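AAC3-I (PDB 5HMN) probably transfers an acetyl group from acetyl-coenzyme A to aminoglycoside antibiotics, a modification that confers resistance to them. Local coordinates at residues C[81-86]-C[116-121]. Sequence-based numbering, arbitrary orientation.
Sequences RSEIYI and GAYVIF
Glu-83 OE2 accepts a hydrogen bond of 2.9 Å from Tyr-118 OH, which meets it from above the carboxylate plane; Lys-76 adds a long, weak ion pair, and Tyr-87 of the second subunit a weak hydrogen bond. The long Tyr-118 side chain runs beside Glu-83, CE2 3.6 Å from Glu-83 CG, which lets its OH reach the carboxylate. The contact joins strands 82-91 and 119-124, parallel neighbours in the GNAT sheet, linked through helix 100-115 in a beta-alpha-beta crossover. Gly-116 ends that helix as C-prime residue of a Schellman motif; at its positive phi a CB would press on the preceding carbonyl O. Ala-117 is small enough to lie against Ser-82, and Tyr-118 N bonds to Ser-82 O. Farther along, Ile-84 gives its N to Val-119 O and its O to Phe-121 N, and Phe-121 O accepts a hydrogen bond from Ile-86 N. The branched, apolar Ile-84, Ile-86 and Ile-120 suit the face covered by Leu-108 of the helix. On the other face, the flat Phe-121 ring reaches Tyr-85 and His-148 of the second subunit, a strand of which extends the sheet. The Tyr-85 and Phe-121 planes lie 20° apart but offset, with little overlap; Tyr-85 CD1 is 3.3 Å from Phe-121 CE1.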
# COMPACT_ATOMS: atom_id res chain seq x y z
N ARG C 81 -10.88 -7.97 -7.46
CA ARG C 81 -9.72 -7.56 -8.24
C ARG C 81 -8.57 -7.24 -7.30
O ARG C 81 -8.76 -7.12 -6.09
CB ARG C 81 -10.06 -6.36 -9.11
CG ARG C 81 -10.35 -5.10 -8.33
CD ARG C 81 -10.96 -4.01 -9.19
NE ARG C 81 -11.14 -2.77 -8.45
CZ ARG C 81 -11.84 -1.73 -8.90
NH1 ARG C 81 -12.43 -1.78 -10.08
NH2 ARG C 81 -11.94 -0.64 -8.15
N SER C 82 -7.38 -7.08 -7.86
CA SER C 82 -6.23 -6.75 -7.03
C SER C 82 -5.30 -5.78 -7.75
O SER C 82 -5.25 -5.73 -8.98
CB SER C 82 -5.47 -8.03 -6.64
OG SER C 82 -4.90 -8.66 -7.77
N GLU C 83 -4.57 -5.00 -6.96
CA GLU C 83 -3.54 -4.11 -7.49
C GLU C 83 -2.22 -4.36 -6.78
O GLU C 83 -2.20 -4.75 -5.62
CB GLU C 83 -3.94 -2.65 -7.31
CG GLU C 83 -5.43 -2.39 -7.30
CD GLU C 83 -5.75 -0.98 -6.84
OE1 GLU C 83 -4.88 -0.34 -6.22
OE2 GLU C 83 -6.88 -0.52 -7.10
N ILE C 84 -1.13 -4.12 -7.49
CA ILE C 84 0.20 -4.31 -6.92
C ILE C 84 0.83 -2.95 -6.62
O ILE C 84 0.96 -2.10 -7.50
CB ILE C 84 1.12 -5.13 -7.84
CG1 ILE C 84 0.51 -6.50 -8.11
CG2 ILE C 84 2.51 -5.27 -7.24
CD1 ILE C 84 1.34 -7.36 -9.03
N TYR C 85 1.19 -2.75 -5.36
CA TYR C 85 1.83 -1.51 -4.94
C TYR C 85 3.35 -1.68 -4.86
O TYR C 85 3.85 -2.41 -4.01
CB TYR C 85 1.26 -1.07 -3.59
CG TYR C 85 1.92 0.16 -3.00
CD1 TYR C 85 2.15 1.29 -3.78
CD2 TYR C 85 2.27 0.20 -1.67
CE1 TYR C 85 2.73 2.42 -3.23
CE2 TYR C 85 2.86 1.32 -1.12
CZ TYR C 85 3.09 2.43 -1.90
OH TYR C 85 3.67 3.56 -1.36
N ILE C 86 4.07 -1.01 -5.75
CA ILE C 86 5.52 -0.96 -5.65
C ILE C 86 5.92 -0.07 -4.48
O ILE C 86 5.67 1.14 -4.49
CB ILE C 86 6.16 -0.42 -6.94
CG1 ILE C 86 5.82 -1.34 -8.12
CG2 ILE C 86 7.67 -0.31 -6.78
CD1 ILE C 86 6.46 -0.92 -9.44
N GLY C 116 -3.65 -12.08 -11.62
CA GLY C 116 -4.95 -11.53 -11.96
C GLY C 116 -5.08 -10.05 -11.62
O GLY C 116 -6.16 -9.48 -11.75
N ALA C 117 -3.98 -9.44 -11.19
CA ALA C 117 -3.96 -8.01 -10.89
C ALA C 117 -4.21 -7.21 -12.17
O ALA C 117 -3.74 -7.59 -13.24
CB ALA C 117 -2.64 -7.61 -10.27
N TYR C 118 -4.96 -6.12 -12.05
CA TYR C 118 -5.34 -5.35 -13.23
C TYR C 118 -4.49 -4.09 -13.38
O TYR C 118 -4.52 -3.44 -14.42
CB TYR C 118 -6.83 -4.98 -13.19
CG TYR C 118 -7.17 -3.84 -12.25
CD1 TYR C 118 -7.34 -2.55 -12.73
CD2 TYR C 118 -7.33 -4.06 -10.89
CE1 TYR C 118 -7.65 -1.50 -11.87
CE2 TYR C 118 -7.64 -3.02 -10.03
CZ TYR C 118 -7.80 -1.75 -10.52
OH TYR C 118 -8.10 -0.72 -9.67
N VAL C 119 -3.72 -3.75 -12.35
CA VAL C 119 -2.90 -2.55 -12.39
C VAL C 119 -1.76 -2.58 -11.38
O VAL C 119 -1.84 -3.23 -10.33
CB VAL C 119 -3.77 -1.27 -12.16
CG1 VAL C 119 -4.21 -1.18 -10.72
CG2 VAL C 119 -3.03 -0.01 -12.59
N ILE C 120 -0.67 -1.91 -11.72
CA ILE C 120 0.43 -1.70 -10.80
C ILE C 120 0.57 -0.21 -10.55
O ILE C 120 0.54 0.58 -11.49
CB ILE C 120 1.75 -2.27 -11.36
CG1 ILE C 120 1.64 -3.78 -11.57
CG2 ILE C 120 2.92 -1.93 -10.45
CD1 ILE C 120 2.84 -4.40 -12.28
N PHE C 121 0.69 0.19 -9.29
CA PHE C 121 0.87 1.61 -9.01
C PHE C 121 2.04 1.85 -8.06
O PHE C 121 2.46 0.96 -7.31
CB PHE C 121 -0.42 2.24 -8.47
CG PHE C 121 -0.80 1.78 -7.08
CD1 PHE C 121 -0.54 2.58 -5.98
CD2 PHE C 121 -1.43 0.57 -6.89
CE1 PHE C 121 -0.90 2.18 -4.71
CE2 PHE C 121 -1.79 0.15 -5.61
CZ PHE C 121 -1.52 0.96 -4.52